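Homoserine O-acetyltransferase (Pseudomonas veronii, PDB 5EFZ) hydrolyses ethyl acetate to ethanol and acetate, an esterase step in the bacterial breakdown of short-chain methyl ketones such as 2-butanone. Local coordinates at residues 142-147 / 165-170; 199-204 / 262-267. One frame throughout, in Å; residues are numbered along the deposited sequence.

In the fold
Contact 1 belongs to the central sheet of the alpha/beta hydrolase fold, where the approach to strand 146-150 meets the loop leading into its parallel neighbour, strand 170-174. Contact 2 joins the loop after helix 182-196 to the first turn of helix 263-274, with no strand involved. Their centres lie 37 Å apart, on opposite sides of the centre of the chain, and they share no elements. Both are mostly buried, though 142-147/165-170 also has two exposed residues, E142 and K169. Backbone hydrogen bonds dominate contact 1, as expected beside a sheet; 199-204/262-267 is smaller and depends on one aromatic ring and one side-chain amide. Neither reaches the annotated catalytic residues.

Contact 1 of 2, residues 142-147 / 165-170; sequences ESLALV and PDFVKR
The F167 ring makes the densest packing here. Its CG is anti to the backbone N (chi1 -156°), and the 142-143 backbone lies over one face of the ring. S143 CA sits there in a CH-pi contact, 3.9 Å from the ring centroid, while L144 meets the ring edge, CG lying 3.7 Å from F167 CE1. H132 and W160 pack against the same ring from helices 124-139 and 152-163. Further along the segments, V147 CG2 touches V168 CG1 at 3.7 Å. The backbones run side by side as two parallel strands of the alpha/beta hydrolase sheet begin, the crossover between them made by helix 152-163. L144 bridges V168: its N donates to F167 O (2.8 Å, 168° at the hydrogen), and its O accepts from K169 N. V147 N donates to R170 O at 3.0 Å. The solvent side, at E142 and K169, is looser. K169 bends at chi2 (-52°), so that its chain skirts S143 and NZ turns back to D166 O, 3.1 Å away. R170 is pinned at the margin: extended from CG to NE, it reaches A145 O through NH1 at 2.9 Å, on a carbonyl lone pair and within the guanidinium plane, while NH2 is hydrogen-bonded to S358 O.

Contact 2 of 2, residues 199-204 / 262-267; sequences PAFQAG and DPNNLL. With EDO (1,2-ethanediol), chain L.
The first turn of helix 263-274 faces the loop after helix 182-196, and N264 makes the polar link between them. Its ND2 donates to G204 O at 3.0 Å; the bond is nearly straight (173°), lies in the amide plane and uses a lone pair of the carbonyl. CG lies beside the backbone N (chi1 -73°), anti to the carbonyl carbon, which carries the amide across to the loop. OD1 then rests 3.5 Å from G204 CA; a CB here would crowd OD1 and, at this backbone conformation, also the A203 carbonyl O. An alanine at N264 would remove the whole amide, and would probably leave G204 O without this donor and loosen the loop against the helix. D262 is the N-cap: its OD2 accepts a hydrogen bond from N265 N at 3.0 Å, from above the carboxylate plane, while OD1 is hydrogen-bonded to Y206 OH. The F201 ring is turned 72° from the N264 amide plane, and G204 N lies over one ring face, 3.3 Å above the plane and offset toward the rim. The ring tip meets L267 head-on, CZ to CD1 3.4 Å, and P263 CB lies at the ring edge, 4.0 Å from CE1. I195 and T196 of helix 182-196 touch this ring. A 1,2-ethanediol donates from O1 to N264 O at 3.1 Å and is also hydrogen-bonded to F119 O and T268 OG1.

Contact 1 of 2, residues 142-147 / 165-170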
loop_
_atom_site.group_PDB
_atom_site.type_symbol
_atom_site.label_atom_id
_atom_site.label_comp_id
_atom_site.label_asym_id
_atom_site.label_seq_id
_atom_site.Cartn_x
_atom_site.Cartn_y
_atom_site.Cartn_z
ATOM N N GLU A 142 -22.979 -6.865 33.694
ATOM C CA GLU A 142 -21.966 -6.230 34.518
ATOM C C GLU A 142 -20.535 -6.727 34.247
ATOM O O GLU A 142 -19.599 -6.289 34.902
ATOM C CB GLU A 142 -22.305 -6.422 36.002
ATOM C CG GLU A 142 -23.672 -5.863 36.416
ATOM C CD GLU A 142 -23.737 -4.332 36.357
ATOM O OE1 GLU A 142 -22.685 -3.669 36.155
ATOM O OE2 GLU A 142 -24.842 -3.785 36.537
ATOM N N SER A 143 -20.374 -7.641 33.296
ATOM C CA SER A 143 -19.063 -8.045 32.804
ATOM C C SER A 143 -19.261 -8.749 31.466
ATOM O O SER A 143 -20.373 -9.147 31.133
ATOM C CB SER A 143 -18.310 -8.963 33.808
ATOM O OG SER A 143 -18.944 -10.219 33.934
ATOM N N LEU A 144 -18.181 -8.878 30.692
ATOM C CA LEU A 144 -18.196 -9.556 29.381
ATOM C C LEU A 144 -17.294 -10.805 29.355
ATOM O O LEU A 144 -16.116 -10.732 29.742
ATOM C CB LEU A 144 -17.759 -8.588 28.291
ATOM C CG LEU A 144 -18.765 -7.441 28.089
ATOM C CD1 LEU A 144 -18.122 -6.251 27.344
ATOM C CD2 LEU A 144 -19.995 -7.973 27.347
ATOM N N ALA A 145 -17.845 -11.936 28.894
ATOM C CA ALA A 145 -17.037 -13.144 28.691
ATOM C C ALA A 145 -15.942 -12.909 27.662
ATOM O O ALA A 145 -14.882 -13.516 27.760
ATOM C CB ALA A 145 -17.909 -14.333 28.265
ATOM N N LEU A 146 -16.193 -12.035 26.678
ATOM C CA LEU A 146 -15.246 -11.776 25.586
ATOM C C LEU A 146 -15.658 -10.487 24.903
ATOM O O LEU A 146 -16.858 -10.251 24.742
ATOM C CB LEU A 146 -15.242 -12.932 24.561
ATOM C CG LEU A 146 -14.459 -12.692 23.260
ATOM C CD1 LEU A 146 -12.941 -12.623 23.621
ATOM C CD2 LEU A 146 -14.705 -13.861 22.298
ATOM N N VAL A 147 -14.677 -9.634 24.597
ATOM C CA VAL A 147 -14.837 -8.569 23.625
ATOM C C VAL A 147 -13.982 -8.957 22.410
ATOM O O VAL A 147 -12.810 -9.286 22.554
ATOM C CB VAL A 147 -14.410 -7.218 24.172
ATOM C CG1 VAL A 147 -14.629 -6.145 23.099
ATOM C CG2 VAL A 147 -15.258 -6.861 25.440
ATOM N N PRO A 165 -11.094 -2.314 32.931
ATOM C CA PRO A 165 -10.308 -3.558 32.890
ATOM C C PRO A 165 -10.936 -4.759 33.592
ATOM O O PRO A 165 -10.773 -5.877 33.110
ATOM C CB PRO A 165 -8.985 -3.166 33.554
ATOM C CG PRO A 165 -9.204 -1.847 34.176
ATOM C CD PRO A 165 -10.351 -1.187 33.514
ATOM N N ASP A 166 -11.653 -4.552 34.688
ATOM C CA ASP A 166 -12.354 -5.669 35.329
ATOM C C ASP A 166 -13.587 -6.183 34.556
ATOM O O ASP A 166 -13.993 -7.345 34.677
ATOM C CB ASP A 166 -12.799 -5.249 36.736
ATOM C CG ASP A 166 -11.641 -5.216 37.724
ATOM O OD1 ASP A 166 -10.855 -6.191 37.775
ATOM O OD2 ASP A 166 -11.504 -4.206 38.434
ATOM N N PHE A 167 -14.181 -5.313 33.765
ATOM C CA PHE A 167 -15.399 -5.634 33.044
ATOM C C PHE A 167 -15.121 -6.668 31.937
ATOM O O PHE A 167 -15.978 -7.489 31.610
ATOM C CB PHE A 167 -15.966 -4.333 32.446
ATOM C CG PHE A 167 -17.454 -4.349 32.171
ATOM C CD1 PHE A 167 -17.956 -4.878 30.981
ATOM C CD2 PHE A 167 -18.339 -3.779 33.076
ATOM C CE1 PHE A 167 -19.354 -4.838 30.703
ATOM C CE2 PHE A 167 -19.720 -3.744 32.822
ATOM C CZ PHE A 167 -20.224 -4.275 31.630
ATOM N N VAL A 168 -13.923 -6.605 31.349
ATOM C CA VAL A 168 -13.599 -7.412 30.179
ATOM C C VAL A 168 -12.807 -8.641 30.633
ATOM O O VAL A 168 -11.652 -8.520 31.057
ATOM C CB VAL A 168 -12.804 -6.567 29.133
ATOM C CG1 VAL A 168 -12.474 -7.383 27.868
ATOM C CG2 VAL A 168 -13.595 -5.273 28.782
ATOM N N LYS A 169 -13.432 -9.816 30.580
ATOM C CA LYS A 169 -12.738 -11.018 31.076
ATOM C C LYS A 169 -11.738 -11.559 30.047
ATOM O O LYS A 169 -10.721 -12.164 30.437
ATOM C CB LYS A 169 -13.741 -12.112 31.464
ATOM C CG LYS A 169 -14.756 -11.683 32.541
ATOM C CD LYS A 169 -14.018 -11.082 33.748
ATOM C CE LYS A 169 -14.984 -10.709 34.863
ATOM N NZ LYS A 169 -14.313 -10.095 36.057
ATOM N N ARG A 170 -12.049 -11.373 28.765
ATOM C CA ARG A 170 -11.218 -11.883 27.658
ATOM C C ARG A 170 -11.329 -10.895 26.532
ATOM O O ARG A 170 -12.392 -10.331 26.355
ATOM C CB ARG A 170 -11.691 -13.255 27.167
ATOM C CG ARG A 170 -11.700 -14.336 28.245
ATOM C CD ARG A 170 -12.337 -15.606 27.687
ATOM N NE ARG A 170 -12.468 -16.617 28.740
ATOM C CZ ARG A 170 -13.472 -16.664 29.614
ATOM N NH1 ARG A 170 -14.441 -15.748 29.581
ATOM N NH2 ARG A 170 -13.486 -17.619 30.542
#

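Contact 2 of 2, residues 199-204 / 262-267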
loop_
_atom_site.group_PDB
_atom_site.type_symbol
_atom_site.label_atom_id
_atom_site.label_comp_id
_atom_site.label_asym_id
_atom_site.label_seq_id
_atom_site.Cartn_x
_atom_site.Cartn_y
_atom_site.Cartn_z
ATOM N N PRO A 199 -15.356 17.004 -6.666
ATOM C CA PRO A 199 -16.139 18.239 -6.506
ATOM C C PRO A 199 -17.606 17.966 -6.146
ATOM O O PRO A 199 -18.276 18.794 -5.518
ATOM C CB PRO A 199 -16.055 18.900 -7.883
ATOM C CG PRO A 199 -14.891 18.296 -8.562
ATOM C CD PRO A 199 -14.787 16.876 -8.021
ATOM N N ALA A 200 -18.108 16.811 -6.561
ATOM C CA ALA A 200 -19.494 16.442 -6.266
ATOM C C ALA A 200 -19.742 16.280 -4.754
ATOM O O ALA A 200 -20.881 16.290 -4.312
ATOM C CB ALA A 200 -19.858 15.153 -6.991
ATOM N N PHE A 201 -18.679 16.100 -3.974
ATOM C CA PHE A 201 -18.807 15.988 -2.518
ATOM C C PHE A 201 -19.437 17.265 -1.912
ATOM O O PHE A 201 -20.198 17.198 -0.918
ATOM C CB PHE A 201 -17.438 15.718 -1.910
ATOM C CG PHE A 201 -17.440 15.653 -0.411
ATOM C CD1 PHE A 201 -18.137 14.656 0.260
ATOM C CD2 PHE A 201 -16.747 16.597 0.322
ATOM C CE1 PHE A 201 -18.150 14.605 1.642
ATOM C CE2 PHE A 201 -16.730 16.546 1.711
ATOM C CZ PHE A 201 -17.443 15.551 2.373
ATOM N N GLN A 202 -19.126 18.415 -2.518
ATOM C CA GLN A 202 -19.717 19.702 -2.106
ATOM C C GLN A 202 -19.674 19.940 -0.595
ATOM O O GLN A 202 -20.669 20.407 0.007
ATOM C CB GLN A 202 -21.163 19.797 -2.587
ATOM C CG GLN A 202 -21.280 19.792 -4.100
ATOM C CD GLN A 202 -22.663 20.193 -4.568
ATOM O OE1 GLN A 202 -23.593 19.388 -4.563
ATOM N NE2 GLN A 202 -22.813 21.458 -4.957
ATOM N N ALA A 203 -18.530 19.613 -0.004
ATOM C CA ALA A 203 -18.234 19.915 1.385
ATOM C C ALA A 203 -19.211 19.208 2.306
ATOM O O ALA A 203 -19.487 19.681 3.421
ATOM C CB ALA A 203 -18.269 21.422 1.622
ATOM N N GLY A 204 -19.742 18.079 1.838
ATOM C CA GLY A 204 -20.634 17.271 2.653
ATOM C C GLY A 204 -22.100 17.512 2.373
ATOM O O GLY A 204 -22.979 16.835 2.950
ATOM N N ASP A 262 -22.612 6.135 2.344
ATOM C CA ASP A 262 -22.725 7.581 2.497
ATOM C C ASP A 262 -21.358 8.213 2.777
ATOM O O ASP A 262 -20.709 7.855 3.744
ATOM C CB ASP A 262 -23.670 7.920 3.642
ATOM C CG ASP A 262 -23.825 9.420 3.818
ATOM O OD1 ASP A 262 -24.374 10.056 2.877
ATOM O OD2 ASP A 262 -23.416 9.942 4.892
ATOM N N PRO A 263 -20.927 9.163 1.940
ATOM C CA PRO A 263 -19.603 9.775 2.133
ATOM C C PRO A 263 -19.424 10.397 3.531
ATOM O O PRO A 263 -18.369 10.171 4.137
ATOM C CB PRO A 263 -19.557 10.862 1.037
ATOM C CG PRO A 263 -20.422 10.329 -0.068
ATOM C CD PRO A 263 -21.535 9.531 0.642
ATOM N N ASN A 264 -20.421 11.122 4.049
ATOM C CA ASN A 264 -20.250 11.723 5.379
ATOM C C ASN A 264 -20.052 10.641 6.449
ATOM O O ASN A 264 -19.189 10.779 7.326
ATOM C CB ASN A 264 -21.428 12.611 5.757
ATOM C CG ASN A 264 -21.420 13.929 4.981
ATOM O OD1 ASN A 264 -20.352 14.447 4.626
ATOM N ND2 ASN A 264 -22.596 14.431 4.677
ATOM N N ASN A 265 -20.832 9.565 6.395
ATOM C CA ASN A 265 -20.594 8.463 7.366
ATOM C C ASN A 265 -19.191 7.827 7.262
ATOM O O ASN A 265 -18.530 7.514 8.280
ATOM C CB ASN A 265 -21.648 7.361 7.203
ATOM C CG ASN A 265 -23.034 7.801 7.607
ATOM O OD1 ASN A 265 -23.233 8.852 8.259
ATOM N ND2 ASN A 265 -24.034 7.010 7.189
ATOM N N LEU A 266 -18.710 7.601 6.048
ATOM C CA LEU A 266 -17.369 7.052 5.890
ATOM C C LEU A 266 -16.313 7.995 6.509
ATOM O O LEU A 266 -15.351 7.531 7.148
ATOM C CB LEU A 266 -17.050 6.800 4.396
ATOM C CG LEU A 266 -17.920 5.722 3.740
ATOM C CD1 LEU A 266 -17.562 5.585 2.251
ATOM C CD2 LEU A 266 -17.707 4.376 4.445
ATOM N N LEU A 267 -16.485 9.297 6.325
ATOM C CA LEU A 267 -15.521 10.269 6.872
ATOM C C LEU A 267 -15.575 10.276 8.411
ATOM O O LEU A 267 -14.541 10.426 9.079
ATOM C CB LEU A 267 -15.797 11.682 6.324
ATOM C CG LEU A 267 -15.611 11.859 4.802
ATOM C CD1 LEU A 267 -15.809 13.342 4.436
ATOM C CD2 LEU A 267 -14.260 11.384 4.329
HETATM C C1 EDO L . -19.679 14.222 8.865
HETATM O O1 EDO L . -18.432 13.542 8.573
HETATM C C2 EDO L . -19.538 15.475 9.747
HETATM O O2 EDO L . -18.319 15.586 10.510
#